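Local coordinates for protein complement factor MASP-3 (Homo sapiens, PDB 3DEM) that binds mannan-binding lectin and ficolins through its CUB1-EGF-CUB2 region and probably acts as a serine protease of the complement system, at residues Q11-G16 / G111-Y116; D19-D24 / I97-D102; H45-S50 / C72-T77; V59-E64 / S93-T98. All blocks are in the same frame, centred on the assembly; numbering follows the deposited sequence.

In the fold
All four contacts lie in the N-terminal CUB domain, a sandwich of two four-stranded antiparallel sheets. Contact 1 pairs strands 9-13 and 111-120 of one sheet, and contact 4 pairs strands 58-62 and 94-101 of the other; their centres are about 14 Å apart, with F112 packing on V59 and I12 on I97. Contact 2 shares I97 and T98 with contact 4. Contacts 2 and 3, about 13 Å between centres, meet at one calcium ion, bound by D102 and E49. Along the chain, segments 11-16 and 111-116 enclose the others, whereas contacts 3 and 4 interleave. Strand pairing thus builds the sandwich, and the loops at one end of it hold the metal.

Contact 1 (Q11-G16 / G111-Y116); sequences QIQSPG and GFDAHY
The F112 ring carries backbone of the segment 11-16 over one face, S14 N lying 3.7 Å above its plane and Q13 C beside it, both offset toward the rim, while A114 CB sits at the edge in plane. S14 CB adds a 3.6 Å contact to F112 CD2. The side chains of I12 and Y116 cross at about a right angle, I12 CD1 within 4.1 Å of Y116 CE2. The H115 ring stacks on H139 of the second subunit. I12 and A114 form an antiparallel hydrogen-bonded pair: I12 N to A114 O is 2.8 Å, and A114 N to I12 O is 2.7 Å, the latter nearly along the C=O axis. S14, just past the strand, adds two more bonds: its backbone N donates to F112 O (3.2 Å), and its OG, at chi1 50°, accepts from F112 N (3.0 Å). Strand 111-120 is bonded on its other side to strand 37-47, through G111 with N47 and D113 with H45, and I12 meets W29 and I97 of the second sheet.

Contact 2 (D19-D24 / I97-D102); sequences DSYPSD and ITFRSD. With CA (calcium ion), chain E.
This contact lies at the calcium site of the CUB domain, where strand 94-101 runs out into a metal-binding loop and the segment 19-24 packs beside it. D102 OD1 binds the calcium ion at 2.2 Å; E49, D57, S104 and two waters complete the site. Y21 and F99 make an edge-to-face pair, with ring centroids 4.9 Å apart and planes at 76°: F99 CZ is 3.4 Å above the Y21 ring plane, toward its rim near CG. S101 OG comes to the edge of the same ring, 3.1 Å from Y21 CE1. This hydroxyl, anti to its backbone N, is also 3.0 Å from P22 O and 2.5 Å from water 1. Past it, the backbone gives a nearly straight bond, D24 N to D102 O at 2.7 Å and 172°, the donor standing above the carbonyl plane. Water 1 donates to D102 O as well, so that carbonyl is gripped twice, once from the loop and once from the metal's hydration shell. Y21 OH bonds D57 OD2, placing the tyrosine in the second shell. Calcium would polarise water 1, consistent with its short contacts to S101 and D102.

Contact 3 (H45-S50 / C72-T77); sequences HFNLES and CGRETT. With CA (calcium ion), chain E.
E75 sets its CG in the crowded position between backbone N and carbonyl carbon (chi1 50°) and then runs on extended, which carries OE2 back to strand 37-47. There E75 OE2 accepts from F46 N at 2.8 Å along a nearly straight line (174°), met from above the carboxylate plane, and lies over one face of the H45 ring, 3.3 Å from H45 CD2. E75 and F46 close a second bond, E75 N to F46 O at 3.2 Å, nearly along the C=O axis. F46, with CG anti to its backbone N (chi1 -164°), turns its ring edge to the other segment, CD2 coming 3.3 Å from G73 O. That oxygen also takes the L48 N bond (2.9 Å), and G73 N donates to E49 O in a longer, more bent one. N47 ND2 rests on R74 CB at 3.4 Å, while N47 OD1 is bonded by T110 N. E49 extends away to bind calcium through OE1 at 2.4 Å. C72 is disulfide-bonded to C54, and H45 stacks on F151 of the second subunit. Strand 37-47 ends here, at N47, next to strand 111-120, with backbone bonds H45 to D113 and N47 to G111 and F46 packing on F112.

Contact 4 (V59-E64 / S93-T98); sequences VKVETE and SFMSIT
Strands 59-62 and 94-98 run antiparallel, 167° between directions and 4.7 Å apart at closest approach, with K60-T98 and E62-S96 as hydrogen-bonded pairs flanking the non-hydrogen-bonded pair V61-I97. They are the two central strands of one sheet of the CUB beta sandwich. Each bonded pair has both of its N-H...O links, from K60 N to T98 O at 2.8 Å, in the carbonyl plane, to S96 N to E62 O at 2.7 Å, nearly along the C=O axis. On the face toward the other sheet, V59 CG1 lies alongside I97 CG2, and the V61 side chain crosses that of M95 obliquely, V61 CG1 3.8 Å from M95 CG. V61 and I97 both meet L41 there, and V59 meets F46. The opposite face is polar: K60, E62, S96 and T98 project from it, the K60 to E62 ion pair being long. S96 OG bonds N30, and T98 OG1 bonds T28, on strand 25-32. Near the strand end, E64 slides past F94 in the opposite direction, its OE1 3.3 Å from F94 CD2. Water 3 bridges the polar face, donating to E62 OE2 and S96 OG, each at 2.8 Å, and lying 2.7 Å from T98 OG1.

Contact 1 (Q11-G16 / G111-Y116)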
loop_
_atom_site.group_PDB
_atom_site.type_symbol
_atom_site.label_atom_id
_atom_site.label_comp_id
_atom_site.label_asym_id
_atom_site.label_seq_id
_atom_site.Cartn_x
_atom_site.Cartn_y
_atom_site.Cartn_z
ATOM N N GLN A 11 -15.726 -9.918 -0.143
ATOM C CA GLN A 11 -16.140 -10.608 -1.359
ATOM C C GLN A 11 -17.625 -10.399 -1.575
ATOM O O GLN A 11 -18.396 -10.324 -0.621
ATOM C CB GLN A 11 -15.905 -12.115 -1.244
ATOM C CG GLN A 11 -14.474 -12.553 -1.002
ATOM C CD GLN A 11 -14.327 -14.072 -1.031
ATOM O OE1 GLN A 11 -13.753 -14.672 -0.117
ATOM N NE2 GLN A 11 -14.859 -14.699 -2.076
ATOM N N ILE A 12 -18.032 -10.331 -2.834
ATOM C CA ILE A 12 -19.441 -10.193 -3.177
ATOM C C ILE A 12 -19.764 -11.084 -4.369
ATOM O O ILE A 12 -18.978 -11.176 -5.309
ATOM C CB ILE A 12 -19.785 -8.734 -3.524
ATOM C CG1 ILE A 12 -19.666 -7.842 -2.290
ATOM C CG2 ILE A 12 -21.183 -8.632 -4.089
ATOM C CD1 ILE A 12 -19.664 -6.364 -2.630
ATOM N N GLN A 13 -20.917 -11.740 -4.317
ATOM C CA GLN A 13 -21.386 -12.600 -5.397
ATOM C C GLN A 13 -22.804 -12.211 -5.758
ATOM O O GLN A 13 -23.517 -11.618 -4.951
ATOM C CB GLN A 13 -21.399 -14.068 -4.955
ATOM C CG GLN A 13 -20.105 -14.572 -4.345
ATOM C CD GLN A 13 -20.255 -15.938 -3.722
ATOM O OE1 GLN A 13 -21.370 -16.446 -3.561
ATOM N NE2 GLN A 13 -19.131 -16.551 -3.369
ATOM N N SER A 14 -23.220 -12.559 -6.971
ATOM C CA SER A 14 -24.615 -12.416 -7.366
ATOM C C SER A 14 -25.466 -13.456 -6.638
ATOM O O SER A 14 -24.970 -14.526 -6.266
ATOM C CB SER A 14 -24.755 -12.602 -8.875
ATOM O OG SER A 14 -24.095 -13.785 -9.287
ATOM N N PRO A 15 -26.753 -13.143 -6.421
ATOM C CA PRO A 15 -27.666 -14.122 -5.838
ATOM C C PRO A 15 -27.632 -15.428 -6.624
ATOM O O PRO A 15 -27.745 -15.413 -7.855
ATOM C CB PRO A 15 -29.039 -13.462 -5.991
ATOM C CG PRO A 15 -28.758 -12.010 -6.052
ATOM C CD PRO A 15 -27.414 -11.858 -6.707
ATOM N N GLY A 16 -27.448 -16.540 -5.918
ATOM C CA GLY A 16 -27.451 -17.854 -6.542
ATOM C C GLY A 16 -26.088 -18.399 -6.926
ATOM O O GLY A 16 -25.937 -19.605 -7.116
ATOM N N GLY A 111 -23.942 -15.084 -13.375
ATOM C CA GLY A 111 -23.674 -13.907 -12.556
ATOM C C GLY A 111 -22.212 -13.526 -12.409
ATOM O O GLY A 111 -21.438 -13.607 -13.366
ATOM N N PHE A 112 -21.828 -13.106 -11.206
ATOM C CA PHE A 112 -20.481 -12.588 -10.984
ATOM C C PHE A 112 -19.894 -12.933 -9.612
ATOM O O PHE A 112 -20.611 -13.299 -8.679
ATOM C CB PHE A 112 -20.468 -11.069 -11.183
ATOM C CG PHE A 112 -21.108 -10.307 -10.056
ATOM C CD1 PHE A 112 -20.342 -9.814 -9.009
ATOM C CD2 PHE A 112 -22.477 -10.095 -10.035
ATOM C CE1 PHE A 112 -20.932 -9.118 -7.967
ATOM C CE2 PHE A 112 -23.072 -9.404 -8.997
ATOM C CZ PHE A 112 -22.300 -8.915 -7.963
ATOM N N ASP A 113 -18.574 -12.810 -9.516
ATOM C CA ASP A 113 -17.836 -12.983 -8.276
ATOM C C ASP A 113 -16.859 -11.808 -8.180
ATOM O O ASP A 113 -15.997 -11.635 -9.046
ATOM C CB ASP A 113 -17.092 -14.322 -8.287
ATOM C CG ASP A 113 -16.195 -14.513 -7.070
ATOM O OD1 ASP A 113 -16.556 -14.041 -5.967
ATOM O OD2 ASP A 113 -15.125 -15.145 -7.218
ATOM N N ALA A 114 -17.004 -10.992 -7.139
ATOM C CA ALA A 114 -16.211 -9.774 -7.017
ATOM C C ALA A 114 -15.473 -9.670 -5.683
ATOM O O ALA A 114 -15.895 -10.233 -4.675
ATOM C CB ALA A 114 -17.082 -8.545 -7.243
ATOM N N HIS A 115 -14.366 -8.935 -5.698
ATOM C CA HIS A 115 -13.526 -8.748 -4.525
ATOM C C HIS A 115 -13.136 -7.285 -4.410
ATOM O O HIS A 115 -12.837 -6.640 -5.410
ATOM C CB HIS A 115 -12.267 -9.606 -4.645
ATOM C CG HIS A 115 -12.543 -11.077 -4.654
ATOM N ND1 HIS A 115 -13.026 -11.738 -5.764
ATOM C CD2 HIS A 115 -12.420 -12.012 -3.685
ATOM C CE1 HIS A 115 -13.184 -13.017 -5.478
ATOM N NE2 HIS A 115 -12.820 -13.209 -4.223
ATOM N N TYR A 116 -13.152 -6.759 -3.192
ATOM C CA TYR A 116 -12.779 -5.369 -2.966
ATOM C C TYR A 116 -11.837 -5.258 -1.775
ATOM O O TYR A 116 -11.766 -6.158 -0.939
ATOM C CB TYR A 116 -14.018 -4.494 -2.747
ATOM C CG TYR A 116 -14.731 -4.754 -1.437
ATOM C CD1 TYR A 116 -14.335 -4.115 -0.267
ATOM C CD2 TYR A 116 -15.797 -5.641 -1.368
ATOM C CE1 TYR A 116 -14.982 -4.358 0.937
ATOM C CE2 TYR A 116 -16.453 -5.888 -0.169
ATOM C CZ TYR A 116 -16.043 -5.242 0.975
ATOM O OH TYR A 116 -16.691 -5.481 2.169
#

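Contact 2 (D19-D24 / I97-D102)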
loop_
_atom_site.group_PDB
_atom_site.type_symbol
_atom_site.label_atom_id
_atom_site.label_comp_id
_atom_site.label_asym_id
_atom_site.label_seq_id
_atom_site.Cartn_x
_atom_site.Cartn_y
_atom_site.Cartn_z
ATOM N N ASP A 19 -24.592 -20.781 -9.193
ATOM C CA ASP A 19 -25.713 -21.124 -10.056
ATOM C C ASP A 19 -26.251 -19.874 -10.736
ATOM O O ASP A 19 -25.931 -18.755 -10.334
ATOM C CB ASP A 19 -26.824 -21.792 -9.253
ATOM C CG ASP A 19 -26.424 -23.148 -8.734
ATOM O OD1 ASP A 19 -26.079 -24.021 -9.560
ATOM O OD2 ASP A 19 -26.459 -23.338 -7.501
ATOM N N SER A 20 -27.070 -20.073 -11.764
ATOM C CA SER A 20 -27.682 -18.963 -12.484
ATOM C C SER A 20 -28.487 -18.077 -11.540
ATOM O O SER A 20 -29.155 -18.568 -10.633
ATOM C CB SER A 20 -28.578 -19.484 -13.605
ATOM O OG SER A 20 -29.717 -20.146 -13.084
ATOM N N TYR A 21 -28.419 -16.769 -11.746
ATOM C CA TYR A 21 -29.138 -15.844 -10.883
ATOM C C TYR A 21 -30.632 -15.809 -11.192
ATOM O O TYR A 21 -31.046 -16.072 -12.322
ATOM C CB TYR A 21 -28.531 -14.435 -10.937
ATOM C CG TYR A 21 -28.427 -13.814 -12.316
ATOM C CD1 TYR A 21 -29.540 -13.252 -12.938
ATOM C CD2 TYR A 21 -27.206 -13.752 -12.980
ATOM C CE1 TYR A 21 -29.439 -12.670 -14.193
ATOM C CE2 TYR A 21 -27.096 -13.169 -14.231
ATOM C CZ TYR A 21 -28.216 -12.631 -14.831
ATOM O OH TYR A 21 -28.115 -12.049 -16.073
ATOM N N PRO A 22 -31.449 -15.496 -10.173
ATOM C CA PRO A 22 -32.893 -15.420 -10.359
ATOM C C PRO A 22 -33.288 -14.152 -11.111
ATOM O O PRO A 22 -32.512 -13.196 -11.174
ATOM C CB PRO A 22 -33.428 -15.385 -8.925
ATOM C CG PRO A 22 -32.322 -14.764 -8.130
ATOM C CD PRO A 22 -31.042 -15.196 -8.787
ATOM N N SER A 23 -34.481 -14.155 -11.694
ATOM C CA SER A 23 -34.977 -12.983 -12.396
ATOM C C SER A 23 -35.602 -12.008 -11.402
ATOM O O SER A 23 -35.854 -12.363 -10.251
ATOM C CB SER A 23 -35.991 -13.386 -13.472
ATOM O OG SER A 23 -37.121 -14.005 -12.894
ATOM N N ASP A 24 -35.838 -10.781 -11.858
ATOM C CA ASP A 24 -36.439 -9.730 -11.037
ATOM C C ASP A 24 -35.776 -9.607 -9.673
ATOM O O ASP A 24 -36.448 -9.584 -8.641
ATOM C CB ASP A 24 -37.943 -9.949 -10.867
ATOM C CG ASP A 24 -38.607 -8.838 -10.068
ATOM O OD1 ASP A 24 -38.181 -7.667 -10.202
ATOM O OD2 ASP A 24 -39.551 -9.136 -9.303
ATOM N N ILE A 97 -22.562 -0.713 -5.044
ATOM C CA ILE A 97 -22.656 -1.686 -6.123
ATOM C C ILE A 97 -24.070 -2.238 -6.188
ATOM O O ILE A 97 -24.602 -2.711 -5.182
ATOM C CB ILE A 97 -21.673 -2.861 -5.902
ATOM C CG1 ILE A 97 -20.228 -2.354 -5.855
ATOM C CG2 ILE A 97 -21.829 -3.921 -6.992
ATOM C CD1 ILE A 97 -19.245 -3.382 -5.353
ATOM N N THR A 98 -24.677 -2.176 -7.367
ATOM C CA THR A 98 -26.005 -2.740 -7.571
ATOM C C THR A 98 -25.993 -3.797 -8.672
ATOM O O THR A 98 -25.553 -3.536 -9.792
ATOM C CB THR A 98 -27.040 -1.643 -7.920
ATOM O OG1 THR A 98 -27.169 -0.744 -6.813
ATOM C CG2 THR A 98 -28.409 -2.253 -8.236
ATOM N N PHE A 99 -26.457 -4.996 -8.338
ATOM C CA PHE A 99 -26.729 -6.006 -9.348
ATOM C C PHE A 99 -28.224 -6.028 -9.626
ATOM O O PHE A 99 -29.028 -6.191 -8.709
ATOM C CB PHE A 99 -26.261 -7.390 -8.893
ATOM C CG PHE A 99 -26.807 -8.518 -9.731
ATOM C CD1 PHE A 99 -26.282 -8.789 -10.986
ATOM C CD2 PHE A 99 -27.848 -9.307 -9.263
ATOM C CE1 PHE A 99 -26.787 -9.823 -11.760
ATOM C CE2 PHE A 99 -28.359 -10.346 -10.032
ATOM C CZ PHE A 99 -27.824 -10.602 -11.280
ATOM N N ARG A 100 -28.600 -5.845 -10.885
ATOM C CA ARG A 100 -30.001 -5.906 -11.259
ATOM C C ARG A 100 -30.244 -6.958 -12.323
ATOM O O ARG A 100 -29.484 -7.079 -13.282
ATOM C CB ARG A 100 -30.505 -4.556 -11.768
ATOM C CG ARG A 100 -32.012 -4.541 -11.996
ATOM C CD ARG A 100 -32.354 -4.172 -13.427
ATOM N NE ARG A 100 -33.785 -4.267 -13.693
ATOM C CZ ARG A 100 -34.339 -4.006 -14.872
ATOM N NH1 ARG A 100 -33.580 -3.637 -15.894
ATOM N NH2 ARG A 100 -35.651 -4.116 -15.030
ATOM N N SER A 101 -31.327 -7.702 -12.145
ATOM C CA SER A 101 -31.751 -8.715 -13.083
ATOM C C SER A 101 -33.199 -8.396 -13.441
ATOM O O SER A 101 -34.045 -8.280 -12.555
ATOM C CB SER A 101 -31.649 -10.089 -12.417
ATOM O OG SER A 101 -32.032 -11.130 -13.293
ATOM N N ASP A 102 -33.497 -8.209 -14.721
ATOM C CA ASP A 102 -34.876 -7.889 -15.094
ATOM C C ASP A 102 -35.773 -9.127 -15.072
ATOM O O ASP A 102 -35.411 -10.154 -14.496
ATOM C CB ASP A 102 -34.954 -7.131 -16.430
ATOM C CG ASP A 102 -34.391 -7.917 -17.599
ATOM O OD1 ASP A 102 -33.893 -9.042 -17.397
ATOM O OD2 ASP A 102 -34.450 -7.396 -18.735
HETATM CA CA CA E . -32.410 -10.640 -17.753
HETATM O O HOH W 1 -33.391 -11.285 -15.442
HETATM O O HOH W 2 -31.578 -12.675 -18.292
#

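Contact 3 (H45-S50 / C72-T77)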
loop_
_atom_site.group_PDB
_atom_site.type_symbol
_atom_site.label_atom_id
_atom_site.label_comp_id
_atom_site.label_asym_id
_atom_site.label_seq_id
_atom_site.Cartn_x
_atom_site.Cartn_y
_atom_site.Cartn_z
ATOM N N HIS A 45 -15.139 -13.632 -11.991
ATOM C CA HIS A 45 -16.091 -14.286 -12.884
ATOM C C HIS A 45 -17.194 -13.291 -13.216
ATOM O O HIS A 45 -17.678 -12.577 -12.342
ATOM C CB HIS A 45 -16.681 -15.542 -12.229
ATOM C CG HIS A 45 -17.494 -16.390 -13.161
ATOM N ND1 HIS A 45 -18.867 -16.293 -13.251
ATOM C CD2 HIS A 45 -17.128 -17.350 -14.044
ATOM C CE1 HIS A 45 -19.311 -17.153 -14.150
ATOM N NE2 HIS A 45 -18.275 -17.806 -14.647
ATOM N N PHE A 46 -17.585 -13.231 -14.482
ATOM C CA PHE A 46 -18.638 -12.313 -14.892
ATOM C C PHE A 46 -19.423 -12.853 -16.082
ATOM O O PHE A 46 -18.898 -12.995 -17.183
ATOM C CB PHE A 46 -18.064 -10.931 -15.206
ATOM C CG PHE A 46 -19.100 -9.853 -15.273
ATOM C CD1 PHE A 46 -19.370 -9.069 -14.165
ATOM C CD2 PHE A 46 -19.815 -9.631 -16.440
ATOM C CE1 PHE A 46 -20.329 -8.076 -14.223
ATOM C CE2 PHE A 46 -20.778 -8.641 -16.503
ATOM C CZ PHE A 46 -21.036 -7.864 -15.396
ATOM N N ASN A 47 -20.695 -13.138 -15.845
ATOM C CA ASN A 47 -21.537 -13.812 -16.825
ATOM C C ASN A 47 -22.948 -13.247 -16.768
ATOM O O ASN A 47 -23.795 -13.739 -16.020
ATOM C CB ASN A 47 -21.563 -15.318 -16.543
ATOM C CG ASN A 47 -22.051 -16.125 -17.725
ATOM O OD1 ASN A 47 -23.094 -16.785 -17.660
ATOM N ND2 ASN A 47 -21.297 -16.081 -18.817
ATOM N N LEU A 48 -23.194 -12.202 -17.549
ATOM C CA LEU A 48 -24.496 -11.545 -17.552
ATOM C C LEU A 48 -25.098 -11.449 -18.945
ATOM O O LEU A 48 -24.413 -11.656 -19.948
ATOM C CB LEU A 48 -24.397 -10.143 -16.948
ATOM C CG LEU A 48 -24.747 -9.966 -15.468
ATOM C CD1 LEU A 48 -23.654 -10.524 -14.570
ATOM C CD2 LEU A 48 -24.994 -8.494 -15.161
ATOM N N GLU A 49 -26.388 -11.134 -18.996
ATOM C CA GLU A 49 -27.059 -10.826 -20.254
ATOM C C GLU A 49 -26.496 -9.520 -20.828
ATOM O O GLU A 49 -26.226 -8.585 -20.086
ATOM C CB GLU A 49 -28.563 -10.675 -20.016
ATOM C CG GLU A 49 -29.396 -10.485 -21.276
ATOM C CD GLU A 49 -30.847 -10.150 -20.973
ATOM O OE1 GLU A 49 -31.196 -10.017 -19.782
ATOM O OE2 GLU A 49 -31.645 -10.018 -21.924
ATOM N N SER A 50 -26.320 -9.444 -22.141
ATOM C CA SER A 50 -25.840 -8.205 -22.754
ATOM C C SER A 50 -27.003 -7.325 -23.235
ATOM O O SER A 50 -28.007 -7.836 -23.734
ATOM C CB SER A 50 -24.886 -8.512 -23.913
ATOM O OG SER A 50 -24.241 -7.333 -24.383
ATOM N N CYS A 72 -22.108 -5.440 -18.142
ATOM C CA CYS A 72 -23.024 -6.510 -18.506
ATOM C C CYS A 72 -22.338 -7.379 -19.555
ATOM O O CYS A 72 -21.203 -7.102 -19.934
ATOM C CB CYS A 72 -24.371 -5.952 -18.992
ATOM S SG CYS A 72 -24.327 -4.842 -20.424
ATOM N N GLY A 73 -23.005 -8.435 -20.008
ATOM C CA GLY A 73 -22.411 -9.327 -20.997
ATOM C C GLY A 73 -21.614 -10.466 -20.388
ATOM O O GLY A 73 -21.479 -10.561 -19.165
ATOM N N ARG A 74 -21.086 -11.335 -21.244
ATOM C CA ARG A 74 -20.314 -12.482 -20.782
ATOM C C ARG A 74 -18.844 -12.355 -21.175
ATOM O O ARG A 74 -18.522 -12.005 -22.310
ATOM C CB ARG A 74 -20.921 -13.794 -21.298
ATOM C CG ARG A 74 -20.824 -14.003 -22.798
ATOM C CD ARG A 74 -21.455 -15.326 -23.206
ATOM N NE ARG A 74 -22.914 -15.264 -23.245
ATOM C CZ ARG A 74 -23.624 -15.078 -24.357
ATOM N NH1 ARG A 74 -23.008 -14.935 -25.525
ATOM N NH2 ARG A 74 -24.952 -15.041 -24.304
ATOM N N GLU A 75 -17.961 -12.636 -20.219
ATOM C CA GLU A 75 -16.516 -12.489 -20.414
ATOM C C GLU A 75 -16.000 -13.317 -21.591
ATOM O O GLU A 75 -15.032 -12.932 -22.251
ATOM C CB GLU A 75 -15.745 -12.815 -19.121
ATOM C CG GLU A 75 -16.123 -14.141 -18.460
ATOM C CD GLU A 75 -15.701 -14.218 -16.993
ATOM O OE1 GLU A 75 -14.735 -13.521 -16.607
ATOM O OE2 GLU A 75 -16.337 -14.975 -16.226
ATOM N N THR A 76 -16.659 -14.443 -21.856
ATOM C CA THR A 76 -16.319 -15.291 -22.999
ATOM C C THR A 76 -16.339 -14.477 -24.292
ATOM O O THR A 76 -15.288 -14.199 -24.876
ATOM C CB THR A 76 -17.304 -16.475 -23.148
ATOM O OG1 THR A 76 -17.791 -16.875 -21.859
ATOM C CG2 THR A 76 -16.624 -17.655 -23.841
ATOM N N THR A 77 -17.539 -14.103 -24.732
ATOM C CA THR A 77 -17.709 -13.283 -25.929
ATOM C C THR A 77 -16.999 -11.951 -25.742
ATOM O O THR A 77 -17.073 -11.346 -24.669
ATOM C CB THR A 77 -19.197 -13.011 -26.227
ATOM O OG1 THR A 77 -19.944 -14.230 -26.114
ATOM C CG2 THR A 77 -19.369 -12.438 -27.633
HETATM CA CA CA E . -32.410 -10.640 -17.753
HETATM O O HOH W 2 -31.578 -12.675 -18.292
HETATM O O HOH W 1 -33.391 -11.285 -15.442
#

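Contact 4 (V59-E64 / S93-T98)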
loop_
_atom_site.group_PDB
_atom_site.type_symbol
_atom_site.label_atom_id
_atom_site.label_comp_id
_atom_site.label_asym_id
_atom_site.label_seq_id
_atom_site.Cartn_x
_atom_site.Cartn_y
_atom_site.Cartn_z
ATOM N N VAL A 59 -24.362 -4.813 -13.575
ATOM C CA VAL A 59 -23.675 -4.514 -12.335
ATOM C C VAL A 59 -23.228 -3.061 -12.421
ATOM O O VAL A 59 -22.404 -2.700 -13.262
ATOM C CB VAL A 59 -22.459 -5.437 -12.092
ATOM C CG1 VAL A 59 -21.654 -4.952 -10.894
ATOM C CG2 VAL A 59 -22.907 -6.885 -11.886
ATOM N N LYS A 60 -23.799 -2.226 -11.564
ATOM C CA LYS A 60 -23.541 -0.795 -11.580
ATOM C C LYS A 60 -22.649 -0.429 -10.396
ATOM O O LYS A 60 -22.960 -0.755 -9.245
ATOM C CB LYS A 60 -24.871 -0.046 -11.497
ATOM C CG LYS A 60 -24.791 1.457 -11.670
ATOM C CD LYS A 60 -26.180 2.071 -11.514
ATOM C CE LYS A 60 -26.206 3.532 -11.937
ATOM N NZ LYS A 60 -27.591 4.107 -11.939
ATOM N N VAL A 61 -21.536 0.238 -10.678
ATOM C CA VAL A 61 -20.614 0.668 -9.630
ATOM C C VAL A 61 -20.590 2.185 -9.570
ATOM O O VAL A 61 -20.272 2.847 -10.562
ATOM C CB VAL A 61 -19.181 0.153 -9.889
ATOM C CG1 VAL A 61 -18.244 0.593 -8.772
ATOM C CG2 VAL A 61 -19.177 -1.370 -10.038
ATOM N N GLU A 62 -20.925 2.741 -8.411
ATOM C CA GLU A 62 -21.066 4.190 -8.296
ATOM C C GLU A 62 -20.692 4.733 -6.920
ATOM O O GLU A 62 -20.517 3.977 -5.963
ATOM C CB GLU A 62 -22.502 4.601 -8.629
ATOM C CG GLU A 62 -23.514 4.151 -7.597
ATOM C CD GLU A 62 -24.942 4.207 -8.106
ATOM O OE1 GLU A 62 -25.275 5.138 -8.874
ATOM O OE2 GLU A 62 -25.733 3.315 -7.733
ATOM N N THR A 63 -20.561 6.051 -6.836
ATOM C CA THR A 63 -20.420 6.732 -5.558
ATOM C C THR A 63 -21.744 7.412 -5.238
ATOM O O THR A 63 -22.766 7.110 -5.855
ATOM C CB THR A 63 -19.289 7.773 -5.573
ATOM O OG1 THR A 63 -19.648 8.867 -6.424
ATOM C CG2 THR A 63 -17.999 7.153 -6.071
ATOM N N GLU A 64 -21.729 8.334 -4.282
ATOM C CA GLU A 64 -22.957 9.005 -3.867
ATOM C C GLU A 64 -23.451 10.033 -4.888
ATOM O O GLU A 64 -24.580 10.510 -4.793
ATOM C CB GLU A 64 -22.781 9.656 -2.487
ATOM C CG GLU A 64 -21.480 10.444 -2.314
ATOM C CD GLU A 64 -20.278 9.550 -2.027
ATOM O OE1 GLU A 64 -20.098 9.140 -0.859
ATOM O OE2 GLU A 64 -19.505 9.266 -2.966
ATOM N N SER A 93 -13.806 7.373 -0.263
ATOM C CA SER A 93 -13.881 6.233 0.639
ATOM C C SER A 93 -15.233 5.519 0.618
ATOM O O SER A 93 -15.573 4.799 1.558
ATOM C CB SER A 93 -13.533 6.668 2.066
ATOM O OG SER A 93 -14.521 7.531 2.595
ATOM N N PHE A 94 -15.995 5.705 -0.456
ATOM C CA PHE A 94 -17.309 5.073 -0.570
ATOM C C PHE A 94 -17.559 4.474 -1.952
ATOM O O PHE A 94 -17.221 5.075 -2.974
ATOM C CB PHE A 94 -18.422 6.070 -0.219
ATOM C CG PHE A 94 -19.809 5.543 -0.469
ATOM C CD1 PHE A 94 -20.403 4.671 0.427
ATOM C CD2 PHE A 94 -20.517 5.918 -1.600
ATOM C CE1 PHE A 94 -21.680 4.184 0.203
ATOM C CE2 PHE A 94 -21.789 5.435 -1.833
ATOM C CZ PHE A 94 -22.373 4.566 -0.931
ATOM N N MET A 95 -18.169 3.293 -1.971
ATOM C CA MET A 95 -18.540 2.648 -3.221
ATOM C C MET A 95 -19.852 1.889 -3.074
ATOM O O MET A 95 -20.029 1.117 -2.136
ATOM C CB MET A 95 -17.430 1.706 -3.692
ATOM C CG MET A 95 -17.695 1.057 -5.045
ATOM S SD MET A 95 -16.413 -0.133 -5.478
ATOM C CE MET A 95 -15.132 0.953 -6.116
ATOM N N SER A 96 -20.773 2.121 -4.000
ATOM C CA SER A 96 -22.040 1.405 -4.003
ATOM C C SER A 96 -22.115 0.520 -5.239
ATOM O O SER A 96 -21.755 0.942 -6.341
ATOM C CB SER A 96 -23.216 2.390 -3.967
ATOM O OG SER A 96 -24.449 1.709 -3.806
ATOM N N ILE A 97 -22.562 -0.713 -5.044
ATOM C CA ILE A 97 -22.656 -1.686 -6.123
ATOM C C ILE A 97 -24.070 -2.238 -6.188
ATOM O O ILE A 97 -24.602 -2.711 -5.182
ATOM C CB ILE A 97 -21.673 -2.861 -5.902
ATOM C CG1 ILE A 97 -20.228 -2.354 -5.855
ATOM C CG2 ILE A 97 -21.829 -3.921 -6.992
ATOM C CD1 ILE A 97 -19.245 -3.382 -5.353
ATOM N N THR A 98 -24.677 -2.176 -7.367
ATOM C CA THR A 98 -26.005 -2.740 -7.571
ATOM C C THR A 98 -25.993 -3.797 -8.672
ATOM O O THR A 98 -25.553 -3.536 -9.792
ATOM C CB THR A 98 -27.040 -1.643 -7.920
ATOM O OG1 THR A 98 -27.169 -0.744 -6.813
ATOM C CG2 THR A 98 -28.409 -2.253 -8.236
HETATM O O HOH W 3 -25.031 0.951 -6.485
#